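Local coordinates for ABC-type transport system, sugar-family extracellular solute-binding protein (Peptoclostridium difficile 630, PDB 6HNI) that binds tyrosine, probably as the extracellular solute-binding lipoprotein of an ABC-type transport system, and has adhesive properties, at residues Ser243-Asn257 with Ser286-Leu298. The protein carries 1 engineered substitution. Numbering follows the deposited sequence.
With EDO (1,2-ethanediol), chain D.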
ATOM      1  N   SER A 243      -3.786   4.553  -6.399  1.00 12.74           N
ATOM      2  CA  SER A 243      -4.572   4.317  -7.583  1.00 13.68           C
ATOM      3  C   SER A 243      -5.101   2.895  -7.750  1.00 13.18           C
ATOM      4  O   SER A 243      -6.032   2.704  -8.518  1.00 14.15           O
ATOM      5  CB  SER A 243      -3.854   4.776  -8.830  1.00 13.24           C
ATOM      6  OG  SER A 243      -2.744   3.955  -9.151  1.00 18.24           O
ATOM      7  N   GLY A 244      -4.529   1.900  -7.060  1.00 13.65           N
ATOM      8  CA  GLY A 244      -5.017   0.538  -7.188  1.00 13.45           C
ATOM      9  C   GLY A 244      -6.522   0.458  -6.906  1.00 12.64           C
ATOM     10  O   GLY A 244      -7.296  -0.084  -7.699  1.00 14.65           O
ATOM     11  N   PRO A 245      -6.956   0.993  -5.763  1.00 12.69           N
ATOM     12  CA  PRO A 245      -8.420   0.927  -5.512  1.00 12.27           C
ATOM     13  C   PRO A 245      -9.234   1.704  -6.521  1.00 12.13           C
ATOM     14  O   PRO A 245     -10.384   1.365  -6.748  1.00 14.45           O
ATOM     15  CB  PRO A 245      -8.518   1.539  -4.115  1.00 14.42           C
ATOM     16  CG  PRO A 245      -7.232   1.144  -3.440  1.00 13.55           C
ATOM     17  CD  PRO A 245      -6.204   1.258  -4.537  1.00 13.01           C
ATOM     18  N   VAL A 246      -8.691   2.768  -7.104  1.00 12.35           N
ATOM     19  CA  VAL A 246      -9.375   3.510  -8.156  1.00 12.87           C
ATOM     20  C   VAL A 246      -9.595   2.632  -9.378  1.00 12.69           C
ATOM     21  O   VAL A 246     -10.708   2.584  -9.923  1.00 15.01           O
ATOM     22  CB  VAL A 246      -8.675   4.846  -8.471  1.00 13.63           C
ATOM     23  CG1 VAL A 246      -9.329   5.606  -9.615  1.00 14.47           C
ATOM     24  CG2 VAL A 246      -8.551   5.697  -7.223  1.00 13.56           C
ATOM     25  N   GLU A 247      -8.552   1.891  -9.780  1.00 15.36           N
ATOM     26  CA  GLU A 247      -8.691   0.926 -10.867  1.00 15.86           C
ATOM     27  C   GLU A 247      -9.757  -0.128 -10.553  1.00 16.93           C
ATOM     28  O   GLU A 247     -10.444  -0.609 -11.467  1.00 20.67           O
ATOM     29  CB  GLU A 247      -7.364   0.201 -11.184  1.00 18.49           C
ATOM     30  CG  GLU A 247      -6.223   1.106 -11.634  1.00 22.70           C
ATOM     31  CD  GLU A 247      -4.906   0.358 -11.832  1.00 32.82           C
ATOM     32  OE1 GLU A 247      -4.739  -0.804 -11.361  1.00 39.77           O
ATOM     33  OE2 GLU A 247      -4.019   0.952 -12.469  1.00 40.58           O
ATOM     34  N   LYS A 248      -9.933  -0.433  -9.250  1.00 15.60           N
ATOM     35  CA  LYS A 248     -10.899  -1.434  -8.782  1.00 15.54           C
ATOM     36  C   LYS A 248     -12.260  -0.825  -8.375  1.00 16.16           C
ATOM     37  O   LYS A 248     -13.103  -1.549  -7.828  1.00 22.23           O
ATOM     38  CB  LYS A 248     -10.326  -2.251  -7.601  1.00 16.73           C
ATOM     39  CG  LYS A 248      -9.042  -3.058  -7.894  1.00 19.64           C
ATOM     40  CD  LYS A 248      -9.292  -4.220  -8.870  1.00 23.77           C
ATOM     41  CE  LYS A 248      -8.048  -5.013  -9.246  1.00 26.47           C
ATOM     42  NZ  LYS A 248      -8.451  -5.884 -10.383  1.00 38.32           N
ATOM     43  N   GLY A 249     -12.505   0.459  -8.666  1.00 15.23           N
ATOM     44  CA  GLY A 249     -13.784   1.070  -8.504  1.00 14.43           C
ATOM     45  C   GLY A 249     -13.954   2.161  -7.459  1.00 15.18           C
ATOM     46  O   GLY A 249     -15.056   2.633  -7.283  1.00 17.14           O
ATOM     47  N   ALA A 250     -12.913   2.596  -6.775  1.00 13.21           N
ATOM     48  CA  ALA A 250     -12.968   3.866  -6.050  1.00 12.74           C
ATOM     49  C   ALA A 250     -13.082   5.026  -7.063  1.00 12.94           C
ATOM     50  O   ALA A 250     -12.724   4.895  -8.228  1.00 15.80           O
ATOM     51  CB  ALA A 250     -11.734   4.051  -5.159  1.00 14.00           C
ATOM     52  N   LEU A 251     -13.485   6.204  -6.588  1.00 12.71           N
ATOM     53  CA  LEU A 251     -13.619   7.337  -7.477  1.00 13.62           C
ATOM     54  C   LEU A 251     -12.293   7.988  -7.858  1.00 13.98           C
ATOM     55  O   LEU A 251     -12.062   8.264  -9.042  1.00 14.00           O
ATOM     56  CB  LEU A 251     -14.521   8.419  -6.886  1.00 13.99           C
ATOM     57  CG  LEU A 251     -14.674   9.719  -7.644  1.00 14.80           C
ATOM     58  CD1 LEU A 251     -15.266   9.458  -9.008  1.00 16.15           C
ATOM     59  CD2 LEU A 251     -15.522  10.720  -6.856  1.00 14.81           C
ATOM     60  N   ALA A 252     -11.467   8.278  -6.859  1.00 12.62           N
ATOM     61  CA  ALA A 252     -10.276   9.104  -7.114  1.00 13.68           C
ATOM     62  C   ALA A 252      -9.214   8.943  -6.071  1.00 11.97           C
ATOM     63  O   ALA A 252      -9.480   8.500  -4.945  1.00 11.95           O
ATOM     64  CB  ALA A 252     -10.649  10.561  -7.209  1.00 15.20           C
ATOM     65  N   CYS A 253      -7.981   9.313  -6.453  1.00 12.60           N
ATOM     66  CA  CYS A 253      -6.842   9.358  -5.549  1.00 12.54           C
ATOM     67  C   CYS A 253      -5.856  10.431  -5.991  1.00 13.42           C
ATOM     68  O   CYS A 253      -5.919  10.906  -7.130  1.00 13.53           O
ATOM     69  CB  CYS A 253      -6.147   8.004  -5.527  1.00 11.71           C
ATOM     70  SG  CYS A 253      -5.200   7.675  -7.037  1.00 16.43           S
ATOM     71  N   GLN A 254      -4.953  10.790  -5.078  1.00 11.52           N
ATOM     72  CA  GLN A 254      -3.811  11.618  -5.401  1.00 11.84           C
ATOM     73  C   GLN A 254      -2.651  10.917  -4.676  1.00 12.48           C
ATOM     74  O   GLN A 254      -2.351  11.187  -3.502  1.00 14.71           O
ATOM     75  CB  GLN A 254      -3.983  13.064  -4.919  1.00 12.63           C
ATOM     76  CG  GLN A 254      -2.814  13.950  -5.298  1.00 14.15           C
ATOM     77  CD  GLN A 254      -3.053  15.404  -4.987  1.00 15.65           C
ATOM     78  OE1 GLN A 254      -3.894  15.772  -4.094  1.00 21.06           O
ATOM     79  NE2 GLN A 254      -2.384  16.226  -5.692  1.00 17.51           N
ATOM     80  N   GLY A 255      -2.054   9.957  -5.387  1.00 12.84           N
ATOM     81  CA  GLY A 255      -1.132   9.019  -4.781  1.00 12.28           C
ATOM     82  C   GLY A 255       0.147   8.761  -5.552  1.00 12.33           C
ATOM     83  O   GLY A 255       0.313   9.284  -6.636  1.00 13.80           O
ATOM     84  N   ILE A 256       0.979   7.960  -4.917  1.00 11.42           N
ATOM     85  CA  ILE A 256       2.335   7.676  -5.458  1.00 11.70           C
ATOM     86  C   ILE A 256       2.294   6.564  -6.466  1.00 12.22           C
ATOM     87  O   ILE A 256       1.316   5.817  -6.645  1.00 13.59           O
ATOM     88  CB  ILE A 256       3.302   7.330  -4.329  1.00 12.81           C
ATOM     89  CG1 ILE A 256       2.952   5.961  -3.711  1.00 12.93           C
ATOM     90  CG2 ILE A 256       3.413   8.473  -3.330  1.00 13.77           C
ATOM     91  CD1 ILE A 256       4.024   5.340  -2.871  1.00 14.77           C
ATOM     92  N   ASN A 257       3.421   6.429  -7.173  1.00 12.74           N
ATOM     93  CA  ASN A 257       3.581   5.385  -8.217  1.00 12.89           C
ATOM     94  C   ASN A 257       4.317   4.214  -7.627  1.00 11.96           C
ATOM     95  O   ASN A 257       5.552   4.273  -7.340  1.00 13.19           O
ATOM     96  CB  ASN A 257       4.355   5.998  -9.409  1.00 12.54           C
ATOM     97  CG  ASN A 257       4.523   5.054 -10.579  1.00 14.75           C
ATOM     98  OD1 ASN A 257       4.771   3.873 -10.405  1.00 16.43           O
ATOM     99  ND2 ASN A 257       4.449   5.612 -11.810  1.00 20.57           N
ATOM    100  N   SER A 286       8.480   8.583  -1.437  1.00 14.37           N
ATOM    101  CA  SER A 286       8.146   9.396  -2.597  1.00 15.01           C
ATOM    102  C   SER A 286       7.311  10.581  -2.235  1.00 15.30           C
ATOM    103  O   SER A 286       6.323  10.420  -1.507  1.00 17.28           O
ATOM    104  CB  SER A 286       7.440   8.593  -3.670  1.00 17.19           C
ATOM    105  OG  SER A 286       7.112   9.428  -4.787  1.00 16.56           O
ATOM    106  N   ASP A 287       7.669  11.752  -2.740  1.00 15.00           N
ATOM    107  CA  ASP A 287       6.915  12.962  -2.622  1.00 15.75           C
ATOM    108  C   ASP A 287       6.118  13.326  -3.882  1.00 14.80           C
ATOM    109  O   ASP A 287       5.580  14.443  -3.943  1.00 19.20           O
ATOM    110  CB  ASP A 287       7.882  14.110  -2.308  1.00 19.22           C
ATOM    111  CG  ASP A 287       8.641  13.887  -1.013  1.00 19.62           C
ATOM    112  OD1 ASP A 287       7.967  13.771   0.023  1.00 22.53           O
ATOM    113  OD2 ASP A 287       9.889  13.776  -1.031  1.00 24.05           O
ATOM    114  N   ASP A 288       6.063  12.425  -4.871  1.00 14.19           N
ATOM    115  CA  ASP A 288       5.500  12.662  -6.171  1.00 14.48           C
ATOM    116  C   ASP A 288       4.161  11.925  -6.282  1.00 16.44           C
ATOM    117  O   ASP A 288       4.098  10.680  -6.316  1.00 17.72           O
ATOM    118  CB  ASP A 288       6.473  12.105  -7.202  1.00 16.71           C
ATOM    119  CG  ASP A 288       6.222  12.568  -8.628  1.00 22.74           C
ATOM    120  OD1 ASP A 288       5.269  13.309  -8.864  1.00 29.83           O
ATOM    121  OD2 ASP A 288       7.070  12.200  -9.547  1.00 26.35           O
ATOM    122  N   THR A 289       3.089  12.695  -6.316  1.00 15.64           N
ATOM    123  CA  THR A 289       1.756  12.125  -6.457  1.00 15.46           C
ATOM    124  C   THR A 289       1.098  12.582  -7.766  1.00 15.85           C
ATOM    125  O   THR A 289       1.479  13.595  -8.364  1.00 19.60           O
ATOM    126  CB  THR A 289       0.858  12.489  -5.243  1.00 16.41           C
ATOM    127  OG1 THR A 289       0.709  13.908  -5.147  1.00 19.16           O
ATOM    128  CG2 THR A 289       1.416  11.946  -3.953  1.00 16.94           C
ATOM    129  N   ASP A 290       0.084  11.832  -8.175  1.00 14.55           N
ATOM    130  CA  ASP A 290      -0.682  12.101  -9.388  1.00 15.08           C
ATOM    131  C   ASP A 290      -2.128  11.830  -9.120  1.00 15.62           C
ATOM    132  O   ASP A 290      -2.466  10.872  -8.389  1.00 16.43           O
ATOM    133  CB  ASP A 290      -0.221  11.242 -10.557  1.00 16.56           C
ATOM    134  CG  ASP A 290       1.167  11.699 -11.092  1.00 23.70           C
ATOM    135  OD1 ASP A 290       1.202  12.676 -11.856  1.00 35.26           O
ATOM    136  OD2 ASP A 290       2.208  11.105 -10.736  1.00 35.52           O
ATOM    137  N   ILE A 291      -2.980  12.700  -9.676  1.00 16.39           N
ATOM    138  CA  ILE A 291      -4.423  12.535  -9.483  1.00 14.50           C
ATOM    139  C   ILE A 291      -4.967  11.621 -10.583  1.00 14.66           C
ATOM    140  O   ILE A 291      -4.776  11.877 -11.790  1.00 17.81           O
ATOM    141  CB  ILE A 291      -5.189  13.878  -9.494  1.00 14.63           C
ATOM    142  CG1 ILE A 291      -4.671  14.833  -8.437  1.00 17.46           C
ATOM    143  CG2 ILE A 291      -6.726  13.662  -9.294  1.00 13.80           C
ATOM    144  CD1 ILE A 291      -5.171  16.247  -8.578  1.00 20.54           C
ATOM    145  N   ILE A 292      -5.614  10.527 -10.157  1.00 13.81           N
ATOM    146  CA  ILE A 292      -6.194   9.543 -11.055  1.00 14.02           C
ATOM    147  C   ILE A 292      -7.657   9.329 -10.585  1.00 13.40           C
ATOM    148  O   ILE A 292      -7.950   9.178  -9.385  1.00 16.05           O
ATOM    149  CB  ILE A 292      -5.381   8.214 -11.066  1.00 14.90           C
ATOM    150  CG1 ILE A 292      -3.969   8.473 -11.658  1.00 17.11           C
ATOM    151  CG2 ILE A 292      -6.120   7.139 -11.849  1.00 17.30           C
ATOM    152  CD1 ILE A 292      -3.035   7.272 -11.617  1.00 20.99           C
ATOM    153  N   VAL A 293      -8.549   9.350 -11.575  1.00 14.81           N
ATOM    154  CA  VAL A 293      -9.980   9.268 -11.369  1.00 15.66           C
ATOM    155  C   VAL A 293     -10.527   8.143 -12.258  1.00 15.90           C
ATOM    156  O   VAL A 293     -10.114   7.972 -13.390  1.00 17.56           O
ATOM    157  CB  VAL A 293     -10.648  10.597 -11.734  1.00 17.26           C
ATOM    158  CG1 VAL A 293     -12.176  10.470 -11.768  1.00 17.04           C
ATOM    159  CG2 VAL A 293     -10.213  11.684 -10.777  1.00 18.27           C
ATOM    160  N   ASN A 294     -11.478   7.384 -11.726  1.00 15.97           N
ATOM    161  CA  ASN A 294     -12.128   6.339 -12.450  1.00 16.25           C
ATOM    162  C   ASN A 294     -13.285   7.009 -13.133  1.00 16.11           C
ATOM    163  O   ASN A 294     -14.290   7.374 -12.490  1.00 18.16           O
ATOM    164  CB  ASN A 294     -12.525   5.179 -11.519  1.00 15.58           C
ATOM    165  CG  ASN A 294     -13.197   4.023 -12.259  1.00 16.81           C
ATOM    166  OD1 ASN A 294     -14.057   4.242 -13.103  1.00 18.65           O
ATOM    167  ND2 ASN A 294     -12.791   2.787 -11.949  1.00 18.35           N
ATOM    168  N   GLU A 295     -13.206   7.159 -14.458  1.00 20.51           N
ATOM    169  CA  GLU A 295     -14.254   7.868 -15.210  0.50 21.16           C
ATOM    170  C   GLU A 295     -15.595   7.133 -15.221  1.00 20.19           C
ATOM    171  O   GLU A 295     -16.625   7.747 -15.433  1.00 24.95           O
ATOM    172  CB  GLU A 295     -13.813   8.192 -16.655  0.50 24.51           C
ATOM    173  CG  GLU A 295     -13.620   7.013 -17.601  0.50 24.86           C
ATOM    174  CD  GLU A 295     -13.375   7.463 -19.051  0.50 29.07           C
ATOM    175  OE1 GLU A 295     -14.250   7.254 -19.914  0.50 30.00           O
ATOM    176  OE2 GLU A 295     -12.308   8.037 -19.344  0.50 26.26           O
ATOM    177  N   ASP A 296     -15.577   5.802 -15.038  1.00 20.75           N
ATOM    178  CA  ASP A 296     -16.819   5.010 -15.028  1.00 22.53           C
ATOM    179  C   ASP A 296     -17.583   5.302 -13.741  1.00 19.57           C
ATOM    180  O   ASP A 296     -18.801   5.478 -13.740  1.00 22.33           O
ATOM    181  CB  ASP A 296     -16.536   3.497 -15.067  1.00 24.72           C
ATOM    182  CG  ASP A 296     -15.917   3.039 -16.371  1.00 29.20           C
ATOM    183  OD1 ASP A 296     -16.408   3.530 -17.408  1.00 38.57           O
ATOM    184  OD2 ASP A 296     -14.969   2.196 -16.353  1.00 36.64           O
ATOM    185  N   ILE A 297     -16.853   5.355 -12.641  1.00 17.93           N
ATOM    186  CA  ILE A 297     -17.437   5.691 -11.323  1.00 18.25           C
ATOM    187  C   ILE A 297     -17.903   7.145 -11.297  1.00 19.12           C
ATOM    188  O   ILE A 297     -18.986   7.422 -10.803  1.00 19.12           O
ATOM    189  CB  ILE A 297     -16.434   5.402 -10.166  1.00 16.83           C
ATOM    190  CG1 ILE A 297     -16.068   3.923 -10.105  1.00 17.55           C
ATOM    191  CG2 ILE A 297     -16.973   5.819  -8.813  1.00 15.70           C
ATOM    192  CD1 ILE A 297     -17.213   2.952  -9.909  1.00 18.62           C
ATOM    193  N   LEU A 298     -17.120   8.056 -11.880  1.00 19.56           N
ATOM    194  CA  LEU A 298     -17.483   9.465 -11.990  1.00 19.23           C
ATOM    195  C   LEU A 298     -18.851   9.615 -12.675  1.00 22.07           C
ATOM    196  O   LEU A 298     -19.717  10.333 -12.189  1.00 22.88           O
ATOM    197  CB  LEU A 298     -16.463  10.236 -12.798  1.00 21.69           C
ATOM    198  CG  LEU A 298     -16.606  11.754 -12.858  1.00 22.86           C
ATOM    199  CD1 LEU A 298     -16.245  12.407 -11.543  1.00 22.85           C
ATOM    200  CD2 LEU A 298     -15.717  12.280 -13.954  1.00 23.73           C
TER
HETATM  201  C1  EDO D 403       1.901   9.124  -9.264  0.70 28.02           C
HETATM  202  O1  EDO D 403       3.226   9.305  -8.780  0.70 35.03           O
HETATM  203  C2  EDO D 403       1.184   7.813  -9.107  0.70 25.41           C
HETATM  204  O2  EDO D 403       0.229   7.526 -10.091  0.70 26.78           O
HETATM  205  O   HOH W   1       5.530   8.449  -7.135  1.00 18.49           O
HETATM  206  O   HOH W   2       3.980   8.483 -11.973  1.00 41.08           O
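Asn294 reaches back with its side-chain amide to the end of helix 243-247, where ND2 donates to Val246 O at 2.9 Å, almost straight (174°) and in the plane of the amide. With CG anti to the backbone N (chi1 -179°), the side chain runs past Val246 in the opposite direction, and Val246 CG1 packs 3.7 Å from Asn294 CB. As N-cap residue, Asn294 uses the other end of the amide on helix 295-300, which starts right after it: OD1 caps Ile297 N at 3.0 Å, the donor standing well above the carbonyl plane, and takes a weaker bond from Asp296 N. Val246 O is gripped twice, since Gly249 N also donates to it within the Schellman motif that ends helix 243-247. Ile297 lays CG1 3.3 Å from Gly249 O, while Leu251 CD1 sits between Ile297 CG2 and Leu298 CD1. Strands 252-255 and 290-294 pair antiparallel, Cys253 with Ile292 and Gly255 with Asp290 each joined by two backbone bonds; strand 311-314 completes this three-stranded sheet within the two-lobed fold of a periplasmic-type binding protein. On the face of Ala252, Gln254, Ile291 and Val293, Ile291 CG1 lies 3.8 Å from Gln254 CG; on that of Cys253 and Ile292, Ile292 sends CD1 to Ser243 CB, also at 3.8 Å. Beyond the strands, a water bridges Asn257 N, Ser286 OG and Asp288 O and also meets a doubtfully placed ethanediol; Ser286 OG receives Asp288 N in an ST turn. Further out, Thr316 OG1 is a second partner of Asn294 ND2, Phe151 covers Leu251, Ala252 and Val293, and Pro245, in the helix whose last turn accepts from Asn294, touches the bound tyrosine.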